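Local coordinates for CRISPR system Cmr subunit Cmr6 (Pyrococcus furiosus, PDB 4W8V), which binds RNA as a subunit of the type III-B CRISPR Cmr ribonucleoprotein complex, which it caps together with Cmr1 at one end of the helical core built along the crRNA, at residues G17-Q22 / L221-L226; R60-Y65 / S107-E112; R115-K120 / D127-I132; E139-F144 / R212-K217; N166-P171 / K178-P183. All coordinates share one frame; numbering follows the deposited sequence.

Contact 1: G17-Q22 / L221-L226; sequences GKFKTQ and LVKLAL
Phe19, on strand 13-21, points its ring at helix 212-228 and meets two residues one helical turn apart. Lys223 comes to the rim of the ring: its CG lies near the ring plane, 3.6 Å from Phe19 CZ. Leu226 instead reaches over one face, where its CD1 stands 4.1 Å from Phe19 CD2. The ring therefore sits in a corner, one methyl above it and a methylene at its edge, and a flat, wide side chain suits that place. Lys223 can serve an apolar edge because its aliphatic stem faces the ring; the chain bends at chi3 (79°) and chi4 (70°), and NZ forms a salt bridge with Glu244 on the neighbouring strand 242-244. Val205 of strand 202-209 touches both Phe19 and Leu226, adding a sheet residue to the cluster. Backbone bonds from Phe19 to Phe203 hold its strand in place. This is helix-on-sheet packing, a helix laid on a four-stranded antiparallel sheet, in this C-terminal portion of Cmr6, a RAMP-superfamily protein.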
# COMPACT_ATOMS: atom_id res chain seq x y z
N GLY A 17 -13.28 3.74 5.90
CA GLY A 17 -14.19 3.01 5.04
C GLY A 17 -14.18 1.53 5.37
O GLY A 17 -13.26 1.04 6.01
N LYS A 18 -15.21 0.82 4.92
CA LYS A 18 -15.26 -0.62 5.08
C LYS A 18 -14.91 -1.32 3.78
O LYS A 18 -15.49 -1.02 2.74
CB LYS A 18 -16.65 -1.06 5.55
CG LYS A 18 -17.02 -0.61 6.93
CD LYS A 18 -18.33 -1.25 7.35
CE LYS A 18 -18.85 -0.70 8.66
NZ LYS A 18 -20.26 -1.14 8.86
N PHE A 19 -13.97 -2.26 3.84
CA PHE A 19 -13.47 -2.93 2.64
C PHE A 19 -13.62 -4.43 2.76
O PHE A 19 -13.45 -4.98 3.84
CB PHE A 19 -12.00 -2.56 2.40
CG PHE A 19 -11.79 -1.12 2.00
CD1 PHE A 19 -12.04 -0.08 2.90
CD2 PHE A 19 -11.34 -0.80 0.72
CE1 PHE A 19 -11.85 1.24 2.54
CE2 PHE A 19 -11.15 0.53 0.35
CZ PHE A 19 -11.40 1.55 1.25
N LYS A 20 -13.96 -5.09 1.67
CA LYS A 20 -14.00 -6.55 1.66
C LYS A 20 -12.92 -7.05 0.75
O LYS A 20 -12.53 -6.35 -0.18
CB LYS A 20 -15.36 -7.07 1.22
CG LYS A 20 -15.79 -6.62 -0.16
CD LYS A 20 -17.21 -7.06 -0.48
CE LYS A 20 -17.71 -6.49 -1.80
NZ LYS A 20 -17.08 -7.15 -2.98
N THR A 21 -12.41 -8.26 1.02
CA THR A 21 -11.41 -8.90 0.17
C THR A 21 -12.06 -9.31 -1.16
O THR A 21 -12.91 -10.20 -1.18
CB THR A 21 -10.79 -10.13 0.86
OG1 THR A 21 -11.83 -10.92 1.46
CG2 THR A 21 -9.80 -9.71 1.95
N GLN A 22 -11.70 -8.64 -2.26
CA GLN A 22 -12.29 -8.98 -3.55
C GLN A 22 -11.76 -10.33 -4.05
O GLN A 22 -12.50 -11.13 -4.62
CB GLN A 22 -12.03 -7.89 -4.59
CG GLN A 22 -12.75 -8.15 -5.92
CD GLN A 22 -12.22 -7.32 -7.08
OE1 GLN A 22 -11.01 -7.23 -7.30
NE2 GLN A 22 -13.13 -6.72 -7.83
N LEU A 221 -5.89 7.68 -2.31
CA LEU A 221 -4.77 6.93 -2.81
C LEU A 221 -4.79 5.51 -2.25
O LEU A 221 -4.53 4.56 -2.97
CB LEU A 221 -3.45 7.65 -2.47
CG LEU A 221 -3.18 8.91 -3.29
CD1 LEU A 221 -1.90 9.57 -2.84
CD2 LEU A 221 -3.13 8.58 -4.79
N VAL A 222 -5.15 5.37 -0.99
CA VAL A 222 -5.17 4.05 -0.35
C VAL A 222 -6.22 3.15 -0.99
O VAL A 222 -5.97 1.97 -1.27
CB VAL A 222 -5.42 4.20 1.16
CG1 VAL A 222 -5.90 2.89 1.79
CG2 VAL A 222 -4.17 4.72 1.85
N LYS A 223 -7.40 3.73 -1.23
CA LYS A 223 -8.46 3.10 -1.99
C LYS A 223 -7.93 2.59 -3.31
O LYS A 223 -8.11 1.42 -3.67
CB LYS A 223 -9.60 4.09 -2.27
CG LYS A 223 -10.84 3.94 -1.40
CD LYS A 223 -11.91 5.00 -1.76
CE LYS A 223 -12.69 4.60 -3.01
NZ LYS A 223 -13.58 3.43 -2.76
N LEU A 224 -7.34 3.51 -4.06
CA LEU A 224 -6.80 3.22 -5.37
C LEU A 224 -5.81 2.06 -5.29
O LEU A 224 -5.86 1.12 -6.08
CB LEU A 224 -6.13 4.48 -5.93
CG LEU A 224 -5.62 4.53 -7.36
CD1 LEU A 224 -6.65 3.99 -8.34
CD2 LEU A 224 -5.27 5.97 -7.68
N ALA A 225 -4.93 2.11 -4.30
CA ALA A 225 -3.87 1.11 -4.18
C ALA A 225 -4.39 -0.28 -3.77
O ALA A 225 -3.88 -1.30 -4.22
CB ALA A 225 -2.81 1.62 -3.19
N LEU A 226 -5.44 -0.32 -2.94
CA LEU A 226 -5.99 -1.61 -2.49
C LEU A 226 -6.79 -2.31 -3.57
O LEU A 226 -6.87 -3.53 -3.60
CB LEU A 226 -6.88 -1.41 -1.25
CG LEU A 226 -6.23 -0.84 0.02
CD1 LEU A 226 -7.28 -0.72 1.17
CD2 LEU A 226 -5.02 -1.62 0.49

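Contact 2: R60-Y65 / S107-E112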
# COMPACT_ATOMS: atom_id res chain seq x y z
N ARG A 60 2.58 4.41 -1.26
CA ARG A 60 3.86 4.98 -1.71
C ARG A 60 4.21 4.50 -3.13
O ARG A 60 4.51 5.29 -4.02
CB ARG A 60 5.02 4.54 -0.81
CG ARG A 60 5.30 5.28 0.47
CD ARG A 60 6.66 4.76 0.97
NE ARG A 60 6.96 5.07 2.37
CZ ARG A 60 7.63 6.14 2.77
NH1 ARG A 60 8.04 7.03 1.88
NH2 ARG A 60 7.87 6.34 4.05
N HIS A 61 4.20 3.19 -3.28
CA HIS A 61 4.60 2.52 -4.51
C HIS A 61 3.79 3.01 -5.68
O HIS A 61 4.33 3.30 -6.75
CB HIS A 61 4.44 1.01 -4.37
CG HIS A 61 4.86 0.23 -5.57
ND1 HIS A 61 4.04 0.07 -6.67
CD2 HIS A 61 5.99 -0.47 -5.84
CE1 HIS A 61 4.66 -0.68 -7.57
NE2 HIS A 61 5.84 -1.02 -7.09
N LEU A 62 2.48 3.10 -5.47
CA LEU A 62 1.56 3.62 -6.47
C LEU A 62 2.01 4.97 -6.98
O LEU A 62 2.06 5.20 -8.19
CB LEU A 62 0.15 3.72 -5.87
CG LEU A 62 -0.92 4.42 -6.71
CD1 LEU A 62 -1.11 3.74 -8.05
CD2 LEU A 62 -2.24 4.43 -5.95
N THR A 63 2.37 5.86 -6.05
CA THR A 63 2.70 7.23 -6.43
C THR A 63 4.05 7.33 -7.13
O THR A 63 4.27 8.25 -7.92
CB THR A 63 2.69 8.18 -5.22
OG1 THR A 63 3.84 7.93 -4.41
CG2 THR A 63 1.43 7.96 -4.39
N TYR A 64 4.98 6.42 -6.84
CA TYR A 64 6.28 6.46 -7.51
C TYR A 64 6.11 5.95 -8.92
O TYR A 64 6.80 6.37 -9.84
CB TYR A 64 7.33 5.63 -6.78
CG TYR A 64 7.48 5.93 -5.32
CD1 TYR A 64 7.21 7.19 -4.82
CD2 TYR A 64 7.89 4.95 -4.43
CE1 TYR A 64 7.34 7.46 -3.48
CE2 TYR A 64 8.03 5.21 -3.10
CZ TYR A 64 7.76 6.47 -2.63
OH TYR A 64 7.90 6.73 -1.29
N TYR A 65 5.17 5.02 -9.07
CA TYR A 65 4.86 4.43 -10.36
C TYR A 65 4.25 5.47 -11.29
O TYR A 65 4.65 5.60 -12.45
CB TYR A 65 3.92 3.25 -10.16
CG TYR A 65 3.52 2.52 -11.41
CD1 TYR A 65 2.38 2.89 -12.13
CD2 TYR A 65 4.24 1.42 -11.84
CE1 TYR A 65 2.00 2.20 -13.28
CE2 TYR A 65 3.88 0.73 -12.98
CZ TYR A 65 2.76 1.12 -13.69
OH TYR A 65 2.40 0.42 -14.82
N SER A 107 -1.27 6.77 -18.04
CA SER A 107 -1.85 5.47 -17.73
C SER A 107 -3.16 5.71 -17.01
O SER A 107 -3.45 6.83 -16.61
CB SER A 107 -0.91 4.63 -16.86
OG SER A 107 -0.81 5.14 -15.54
N ARG A 108 -3.96 4.66 -16.86
CA ARG A 108 -5.18 4.77 -16.07
C ARG A 108 -4.84 5.20 -14.65
O ARG A 108 -5.46 6.11 -14.10
CB ARG A 108 -5.93 3.44 -16.05
CG ARG A 108 -7.35 3.51 -15.52
CD ARG A 108 -7.90 2.11 -15.49
NE ARG A 108 -6.99 1.23 -14.78
CZ ARG A 108 -7.06 0.97 -13.48
NH1 ARG A 108 -8.03 1.52 -12.75
NH2 ARG A 108 -6.17 0.15 -12.91
N LEU A 109 -3.82 4.57 -14.07
CA LEU A 109 -3.42 4.90 -12.70
C LEU A 109 -2.99 6.36 -12.62
O LEU A 109 -3.29 7.05 -11.65
CB LEU A 109 -2.29 3.98 -12.23
CG LEU A 109 -2.66 2.52 -12.00
CD1 LEU A 109 -1.44 1.73 -11.54
CD2 LEU A 109 -3.79 2.40 -10.98
N CYS A 110 -2.31 6.83 -13.66
CA CYS A 110 -1.94 8.24 -13.74
C CYS A 110 -3.17 9.15 -13.79
O CYS A 110 -3.21 10.16 -13.11
CB CYS A 110 -1.05 8.48 -14.95
SG CYS A 110 -0.49 10.17 -15.09
N LYS A 111 -4.16 8.78 -14.61
CA LYS A 111 -5.40 9.54 -14.70
C LYS A 111 -6.07 9.63 -13.33
O LYS A 111 -6.44 10.71 -12.88
CB LYS A 111 -6.39 8.91 -15.70
CG LYS A 111 -5.89 8.73 -17.12
CD LYS A 111 -6.04 9.99 -17.95
CE LYS A 111 -5.64 9.76 -19.41
NZ LYS A 111 -6.54 8.81 -20.11
N GLU A 112 -6.22 8.48 -12.67
CA GLU A 112 -6.85 8.40 -11.36
C GLU A 112 -6.12 9.24 -10.34
O GLU A 112 -6.73 9.91 -9.51
CB GLU A 112 -6.90 6.94 -10.88
CG GLU A 112 -7.85 6.05 -11.65
CD GLU A 112 -9.27 6.12 -11.13
OE1 GLU A 112 -9.76 7.24 -10.90
OE2 GLU A 112 -9.88 5.05 -10.93
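Leu109, which has the most surface buried here, meets Leu62 and Tyr65 mainly through one methyl, CD1. That methyl lies 3.9 Å from Tyr65 CE1 and 4.0 Å from Leu62 CD1, so it is shared by two residues of helix 52-68 that stand three positions apart. Tyr65 brings the side of its ring bearing CD1 and CE1, and the two side chains run nearly perpendicular to each other. Both Leu62 (chi1 172°) and Tyr65 (chi1 -179°) swing CG away from their own backbone N, which carries their ends closer to Leu109 than their CB atoms are. A branched leucine suits this site because it can fill the angle between an aliphatic and an aromatic neighbour. Ser107 is the N-cap of helix 108-116: its OG accepts from Cys110 N at 2.9 Å and also bonds to Glu69. Leu224 and Ala225 of helix 212-228 cover Leu62, while Phe77 meets the Tyr65 ring edge-to-face. The contact is apolar helix-helix packing within the helical part of this RAMP-superfamily chain, joining helices 52-68 and 108-116.

Contact 3: R115-K120 / D127-I132; sequences RIFGEK and DELIRI
Phe117 and Glu128 lie alongside each other, pointing opposite ways, the ring and carboxylate planes turned 70° apart. Glu128 OE1 lies at the edge of the ring, near its plane, 3.5 Å from Phe117 CD1. That is a favourable place for a carboxylate oxygen, since the hydrogens around an aromatic rim carry a slight positive charge whereas its faces are electron-rich. At the far end of the ring, Phe117 CZ rests 3.8 Å from Leu129 CD2, and these two side chains cross at a slant. Lys120 approaches the same glutamate at about a right angle. Its chain is extended beyond CG, CD passing 3.3 Å from Glu128 OE1, and NZ ends 3.0 Å from Glu128 OE2 in a salt bridge whose hydrogen bond is weak. The segments belong to two consecutive helices joined by a tight turn: helix 108-116 ends, a type II' beta turn runs from Phe117 to Lys120, and helix 122-133 follows, its Glu128 and Leu129 meeting the turn residues Phe117 and Lys120. Gly118 suits the turn, having positive phi (35°). Lys217 of helix 212-228 forms a further salt bridge, with Glu128 OE1, so two lysine ammonium groups gather on one side of the buried carboxylate, which would probably favour its ionised form. Phe113 also meets the Phe117 ring, and Ile125 touches both Phe117 and Lys120.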
# COMPACT_ATOMS: atom_id res chain seq x y z
N ARG A 115 -6.88 12.90 -10.77
CA ARG A 115 -8.23 13.23 -10.34
C ARG A 115 -8.26 13.56 -8.84
O ARG A 115 -8.98 14.46 -8.42
CB ARG A 115 -9.21 12.09 -10.65
CG ARG A 115 -9.45 11.88 -12.14
CD ARG A 115 -10.56 10.86 -12.39
NE ARG A 115 -10.07 9.62 -13.00
CZ ARG A 115 -10.04 9.39 -14.31
NH1 ARG A 115 -10.47 10.30 -15.17
NH2 ARG A 115 -9.58 8.23 -14.77
N ILE A 116 -7.45 12.84 -8.06
CA ILE A 116 -7.37 13.10 -6.62
C ILE A 116 -6.83 14.49 -6.34
O ILE A 116 -7.36 15.22 -5.49
CB ILE A 116 -6.46 12.09 -5.86
CG1 ILE A 116 -6.74 10.63 -6.24
CG2 ILE A 116 -6.56 12.31 -4.37
CD1 ILE A 116 -8.15 10.22 -6.09
N PHE A 117 -5.79 14.87 -7.07
CA PHE A 117 -5.08 16.11 -6.76
C PHE A 117 -5.54 17.32 -7.55
O PHE A 117 -4.80 18.29 -7.69
CB PHE A 117 -3.59 15.89 -6.94
CG PHE A 117 -2.99 15.01 -5.90
CD1 PHE A 117 -2.72 15.51 -4.63
CD2 PHE A 117 -2.75 13.67 -6.14
CE1 PHE A 117 -2.20 14.70 -3.65
CE2 PHE A 117 -2.23 12.86 -5.16
CZ PHE A 117 -1.96 13.37 -3.91
N GLY A 118 -6.77 17.25 -8.06
CA GLY A 118 -7.42 18.35 -8.76
C GLY A 118 -6.54 19.25 -9.61
O GLY A 118 -5.67 18.79 -10.35
N GLU A 119 -6.77 20.56 -9.48
CA GLU A 119 -6.10 21.55 -10.32
C GLU A 119 -4.79 22.02 -9.71
O GLU A 119 -4.41 23.19 -9.87
N LYS A 120 -4.09 21.14 -9.01
CA LYS A 120 -2.80 21.49 -8.43
C LYS A 120 -1.67 21.16 -9.40
O LYS A 120 -1.73 20.16 -10.12
CB LYS A 120 -2.60 20.78 -7.09
CG LYS A 120 -3.73 21.05 -6.11
CD LYS A 120 -3.31 20.87 -4.66
CE LYS A 120 -4.34 21.52 -3.74
NZ LYS A 120 -4.12 21.24 -2.30
N ASP A 127 4.73 18.38 -2.87
CA ASP A 127 4.72 18.89 -1.51
C ASP A 127 3.67 18.19 -0.66
O ASP A 127 3.92 17.85 0.49
CB ASP A 127 4.48 20.39 -1.50
CG ASP A 127 5.67 21.17 -2.01
OD1 ASP A 127 6.81 20.70 -1.81
OD2 ASP A 127 5.47 22.24 -2.62
N GLU A 128 2.50 17.97 -1.23
CA GLU A 128 1.43 17.29 -0.51
C GLU A 128 1.83 15.85 -0.23
O GLU A 128 1.48 15.30 0.81
CB GLU A 128 0.12 17.36 -1.29
CG GLU A 128 -0.49 18.76 -1.35
CD GLU A 128 -1.99 18.75 -1.57
OE1 GLU A 128 -2.42 18.37 -2.68
OE2 GLU A 128 -2.74 19.10 -0.63
N LEU A 129 2.58 15.26 -1.15
CA LEU A 129 3.04 13.88 -1.01
C LEU A 129 4.18 13.80 -0.02
O LEU A 129 4.29 12.83 0.73
CB LEU A 129 3.48 13.30 -2.36
CG LEU A 129 2.40 13.08 -3.41
CD1 LEU A 129 3.01 12.79 -4.77
CD2 LEU A 129 1.49 11.94 -2.99
N ILE A 130 5.05 14.81 -0.03
CA ILE A 130 6.05 14.96 1.01
C ILE A 130 5.35 15.00 2.38
O ILE A 130 5.78 14.34 3.32
CB ILE A 130 6.92 16.21 0.80
CG1 ILE A 130 7.90 15.99 -0.36
CG2 ILE A 130 7.70 16.55 2.06
CD1 ILE A 130 8.67 17.23 -0.76
N ARG A 131 4.26 15.75 2.48
CA ARG A 131 3.55 15.85 3.75
C ARG A 131 2.83 14.55 4.14
O ARG A 131 2.80 14.19 5.31
CB ARG A 131 2.56 17.01 3.70
CG ARG A 131 3.23 18.36 3.55
CD ARG A 131 2.20 19.44 3.34
NE ARG A 131 1.17 19.34 4.37
CZ ARG A 131 -0.10 19.69 4.20
NH1 ARG A 131 -0.50 20.18 3.03
NH2 ARG A 131 -0.96 19.54 5.20
N ILE A 132 2.25 13.87 3.16
CA ILE A 132 1.50 12.64 3.43
C ILE A 132 2.38 11.53 3.96
O ILE A 132 2.08 10.93 5.00
CB ILE A 132 0.76 12.16 2.16
CG1 ILE A 132 -0.41 13.10 1.84
CG2 ILE A 132 0.24 10.74 2.34
CD1 ILE A 132 -1.14 12.75 0.56

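Contact 4: E139-F144 / R212-K217; sequences EGEVVF and RELTEK
Val142 packs against the first turn of helix 212-228 from the segment 139-144, which runs into strand 143-149, outermost within this chain in the four-stranded antiparallel sheet, so the contact belongs to the helix-on-sheet layer of this RAMP-superfamily protein. The nearest CA atoms, those of Val142 and Thr215, are 6.3 Å apart, near enough for short side chains to bridge the gap. From the helix, Leu214 can be followed outward. Its CB points toward the 139-144 segment, chi1 of -176° sets CG opposite the backbone N, and CD2 reaches Val142 and Glu141. Beyond CG the isobutyl group forks, and CD2 is the branch that makes the contact. It comes 4.0 Å from Val142 CG2 and 4.1 Å from Glu141 OE1, thus touching a methyl and a carboxylate oxygen of consecutive residues. The oxygen is not left to this apolar neighbour: Arg131 NE of helix 122-133 forms a salt bridge with it, and side chains of that helix also touch Leu214. Leucine suits the position because its forked end packs on the Val142 methyl and also lies beside the Glu141-Arg131 ion pair. Thr215, the next residue, places its side chain beside the valine while OG1 hydrogen-bonds to the O of Asp211, the residue just before the helix. Val207 of strand 202-209 touches both Val142 and Thr215. On the valine the same methyl serves twice, for CG2 also lies 4.2 Å from Thr215 OG1.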
# COMPACT_ATOMS: atom_id res chain seq x y z
N GLU A 139 8.79 14.83 8.78
CA GLU A 139 7.85 13.88 9.36
C GLU A 139 6.62 13.82 8.48
O GLU A 139 6.19 14.83 7.95
CB GLU A 139 7.47 14.31 10.79
CG GLU A 139 6.72 13.26 11.60
CD GLU A 139 7.64 12.28 12.31
OE1 GLU A 139 8.85 12.57 12.41
OE2 GLU A 139 7.15 11.22 12.76
N GLY A 140 6.07 12.62 8.30
CA GLY A 140 4.81 12.47 7.61
C GLY A 140 3.68 12.98 8.49
O GLY A 140 3.69 12.77 9.70
N GLU A 141 2.70 13.63 7.88
CA GLU A 141 1.61 14.25 8.63
C GLU A 141 0.33 13.45 8.54
O GLU A 141 -0.73 13.93 8.89
CB GLU A 141 1.36 15.66 8.12
CG GLU A 141 2.60 16.53 8.11
CD GLU A 141 2.35 17.86 7.44
OE1 GLU A 141 1.19 18.12 7.04
OE2 GLU A 141 3.32 18.64 7.32
N VAL A 142 0.44 12.21 8.06
CA VAL A 142 -0.71 11.33 7.98
C VAL A 142 -0.38 9.99 8.62
O VAL A 142 0.68 9.42 8.40
CB VAL A 142 -1.18 11.11 6.52
CG1 VAL A 142 -2.27 10.06 6.46
CG2 VAL A 142 -1.69 12.42 5.94
N VAL A 143 -1.30 9.50 9.43
CA VAL A 143 -1.14 8.23 10.10
C VAL A 143 -1.79 7.17 9.24
O VAL A 143 -2.95 7.30 8.84
CB VAL A 143 -1.79 8.25 11.51
CG1 VAL A 143 -1.75 6.87 12.15
CG2 VAL A 143 -1.09 9.28 12.38
N PHE A 144 -1.03 6.12 8.93
CA PHE A 144 -1.58 5.00 8.21
C PHE A 144 -1.91 3.91 9.20
O PHE A 144 -1.04 3.13 9.57
CB PHE A 144 -0.62 4.50 7.13
CG PHE A 144 -0.54 5.40 5.94
CD1 PHE A 144 0.33 6.50 5.94
CD2 PHE A 144 -1.33 5.17 4.83
CE1 PHE A 144 0.38 7.34 4.83
CE2 PHE A 144 -1.27 5.99 3.73
CZ PHE A 144 -0.43 7.08 3.74
N ARG A 212 -7.52 17.96 7.16
CA ARG A 212 -8.57 17.08 6.69
C ARG A 212 -8.51 16.81 5.19
O ARG A 212 -8.71 15.68 4.75
CB ARG A 212 -9.94 17.64 7.05
CG ARG A 212 -11.07 16.78 6.54
CD ARG A 212 -12.42 17.25 7.03
NE ARG A 212 -13.48 16.39 6.50
CZ ARG A 212 -13.92 15.28 7.09
NH1 ARG A 212 -13.40 14.90 8.26
NH2 ARG A 212 -14.88 14.57 6.53
N GLU A 213 -8.26 17.84 4.39
CA GLU A 213 -8.26 17.67 2.95
C GLU A 213 -7.04 16.88 2.49
O GLU A 213 -7.11 16.12 1.53
CB GLU A 213 -8.32 19.01 2.23
N LEU A 214 -5.91 17.05 3.18
CA LEU A 214 -4.72 16.28 2.87
C LEU A 214 -4.97 14.81 3.20
O LEU A 214 -4.64 13.92 2.42
CB LEU A 214 -3.51 16.79 3.64
CG LEU A 214 -2.22 16.06 3.25
CD1 LEU A 214 -1.67 16.63 1.94
CD2 LEU A 214 -1.16 16.10 4.35
N THR A 215 -5.57 14.56 4.36
CA THR A 215 -5.85 13.22 4.82
C THR A 215 -6.83 12.52 3.88
O THR A 215 -6.70 11.33 3.60
CB THR A 215 -6.41 13.24 6.26
OG1 THR A 215 -5.43 13.82 7.12
CG2 THR A 215 -6.73 11.84 6.75
N GLU A 216 -7.81 13.27 3.39
CA GLU A 216 -8.80 12.71 2.47
C GLU A 216 -8.16 12.24 1.17
O GLU A 216 -8.53 11.19 0.65
CB GLU A 216 -9.90 13.73 2.17
CG GLU A 216 -11.00 13.75 3.22
CD GLU A 216 -12.04 14.81 2.96
OE1 GLU A 216 -11.76 15.76 2.19
OE2 GLU A 216 -13.15 14.69 3.54
N LYS A 217 -7.22 13.02 0.66
CA LYS A 217 -6.49 12.66 -0.54
C LYS A 217 -5.74 11.36 -0.31
O LYS A 217 -5.76 10.46 -1.16
CB LYS A 217 -5.52 13.77 -0.93
CG LYS A 217 -6.20 15.07 -1.30
CD LYS A 217 -5.22 16.04 -1.92
CE LYS A 217 -5.88 17.40 -2.17
NZ LYS A 217 -4.92 18.38 -2.76

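Contact 5: N166-P171 / K178-P183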
# COMPACT_ATOMS: atom_id res chain seq x y z
N ASN A 166 8.89 -18.73 1.67
CA ASN A 166 10.11 -18.01 2.02
C ASN A 166 10.18 -16.67 1.31
O ASN A 166 9.59 -16.50 0.25
CB ASN A 166 11.34 -18.85 1.68
CG ASN A 166 11.46 -20.10 2.54
OD1 ASN A 166 10.49 -20.83 2.73
ND2 ASN A 166 12.66 -20.35 3.05
N PRO A 167 10.88 -15.70 1.89
CA PRO A 167 11.04 -14.39 1.25
C PRO A 167 12.21 -14.33 0.27
O PRO A 167 13.27 -14.85 0.53
CB PRO A 167 11.32 -13.47 2.43
CG PRO A 167 12.07 -14.35 3.37
CD PRO A 167 11.45 -15.71 3.25
N HIS A 168 11.97 -13.67 -0.85
CA HIS A 168 13.04 -13.24 -1.72
C HIS A 168 12.94 -11.73 -1.93
O HIS A 168 11.88 -11.23 -2.30
CB HIS A 168 12.99 -13.95 -3.06
CG HIS A 168 13.74 -13.22 -4.12
ND1 HIS A 168 15.12 -13.11 -4.10
CD2 HIS A 168 13.31 -12.50 -5.18
CE1 HIS A 168 15.50 -12.37 -5.13
NE2 HIS A 168 14.42 -11.98 -5.79
N TYR A 169 14.04 -11.00 -1.68
CA TYR A 169 14.00 -9.55 -1.85
C TYR A 169 14.80 -9.10 -3.05
O TYR A 169 15.88 -9.62 -3.35
CB TYR A 169 14.50 -8.84 -0.58
CG TYR A 169 13.64 -9.12 0.64
CD1 TYR A 169 12.46 -8.41 0.87
CD2 TYR A 169 13.99 -10.13 1.53
CE1 TYR A 169 11.66 -8.67 1.97
CE2 TYR A 169 13.20 -10.41 2.63
CZ TYR A 169 12.04 -9.68 2.85
OH TYR A 169 11.24 -9.95 3.94
N GLY A 170 14.25 -8.12 -3.75
CA GLY A 170 14.93 -7.54 -4.88
C GLY A 170 14.32 -6.23 -5.29
O GLY A 170 13.25 -5.88 -4.82
N PRO A 171 15.01 -5.49 -6.16
CA PRO A 171 14.43 -4.26 -6.70
C PRO A 171 13.20 -4.58 -7.54
O PRO A 171 13.25 -5.46 -8.38
CB PRO A 171 15.56 -3.67 -7.55
CG PRO A 171 16.47 -4.83 -7.85
CD PRO A 171 16.38 -5.73 -6.66
N LYS A 178 11.89 -10.36 -16.55
CA LYS A 178 12.57 -11.19 -15.58
C LYS A 178 11.60 -12.20 -15.03
O LYS A 178 10.39 -12.00 -15.08
CB LYS A 178 13.17 -10.35 -14.45
N ASN A 179 12.14 -13.29 -14.52
CA ASN A 179 11.36 -14.12 -13.63
C ASN A 179 11.94 -13.96 -12.24
O ASN A 179 12.97 -13.33 -12.05
CB ASN A 179 11.35 -15.58 -14.09
CG ASN A 179 9.95 -16.06 -14.41
OD1 ASN A 179 9.01 -15.81 -13.64
ND2 ASN A 179 9.79 -16.72 -15.55
N VAL A 180 11.25 -14.52 -11.26
CA VAL A 180 11.60 -14.27 -9.88
C VAL A 180 11.61 -15.58 -9.12
O VAL A 180 10.70 -16.39 -9.27
CB VAL A 180 10.62 -13.25 -9.24
CG1 VAL A 180 10.74 -13.29 -7.78
CG2 VAL A 180 10.97 -11.88 -9.67
N PRO A 181 12.67 -15.81 -8.32
CA PRO A 181 13.89 -15.01 -8.24
C PRO A 181 14.68 -15.07 -9.54
O PRO A 181 14.59 -16.08 -10.22
CB PRO A 181 14.67 -15.66 -7.09
CG PRO A 181 13.64 -16.41 -6.31
CD PRO A 181 12.64 -16.88 -7.31
N PRO A 182 15.41 -13.99 -9.89
CA PRO A 182 16.25 -13.93 -11.10
C PRO A 182 17.43 -14.92 -11.04
O PRO A 182 17.78 -15.34 -9.94
CB PRO A 182 16.73 -12.48 -11.11
CG PRO A 182 16.66 -12.04 -9.68
CD PRO A 182 15.49 -12.76 -9.09
N PRO A 183 18.02 -15.28 -12.19
CA PRO A 183 19.07 -16.31 -12.19
C PRO A 183 20.22 -15.93 -11.27
O PRO A 183 20.62 -14.77 -11.22
CB PRO A 183 19.52 -16.36 -13.65
CG PRO A 183 18.38 -15.80 -14.42
CD PRO A 183 17.80 -14.74 -13.55
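ND1 of His168 hydrogen-bonds to the backbone O of Trp186, and this polar grip steadies an imidazole whose contacts with Val180, Pro181 and Pro182 are with carbon atoms. Pro181 lies over one face of the ring. Its CB sits 3.8 Å from the ring centroid and only 1° off the normal, a CH-pi contact almost exactly above the centre, while CG reaches 3.9 Å from His168 CG. Pro182 CD approaches obliquely, on the same side of the ring as Pro181, 3.6 Å from His168 NE2. Val180 CG1 approaches the carbon side of the ring, 3.7 Å from His168 CD2. With chi1 at 160°, the histidine turns its ring away from its own backbone N and toward Val180, Pro181 and Pro182. The peptide bond before Pro181 is cis, as proline tolerates more readily than other residues, and it bends the chain sharply between Val180 and Pro181. Tyr187 touches both His168 and Pro181. All of this lies in the long connection between strands 161-165 and 192-197, at the surface. Prolines are apt partners here: the amide nitrogen withdraws charge from the proline ring, so its C-H groups are probably slightly polarised, and the contact probably combines dispersion with a weak attraction to the imidazole pi cloud.

In the fold
Contacts 1 and 4 both use helix 212-228 on the same four-stranded sheet, their centres 17 Å apart, and they meet where Val222 CG2 lies 3.7 Å from Phe144 CE2. The other side of that helix faces the helical layer: Leu224 CG is 3.7 Å from Leu62 CD2 of contact 2, and Leu221 touches Phe117 and Leu129 of contact 3. Contacts 3 and 4, with centres 10 Å apart, are linked by ion pairs and by packing, Ile132 O lying 3.6 Å from Val142 CB. Contact 5 stands apart, its centre about 33 Å from those of contacts 3 and 4, and about 23 Å from that of contact 2. None of the five involves a bound ligand or RNA.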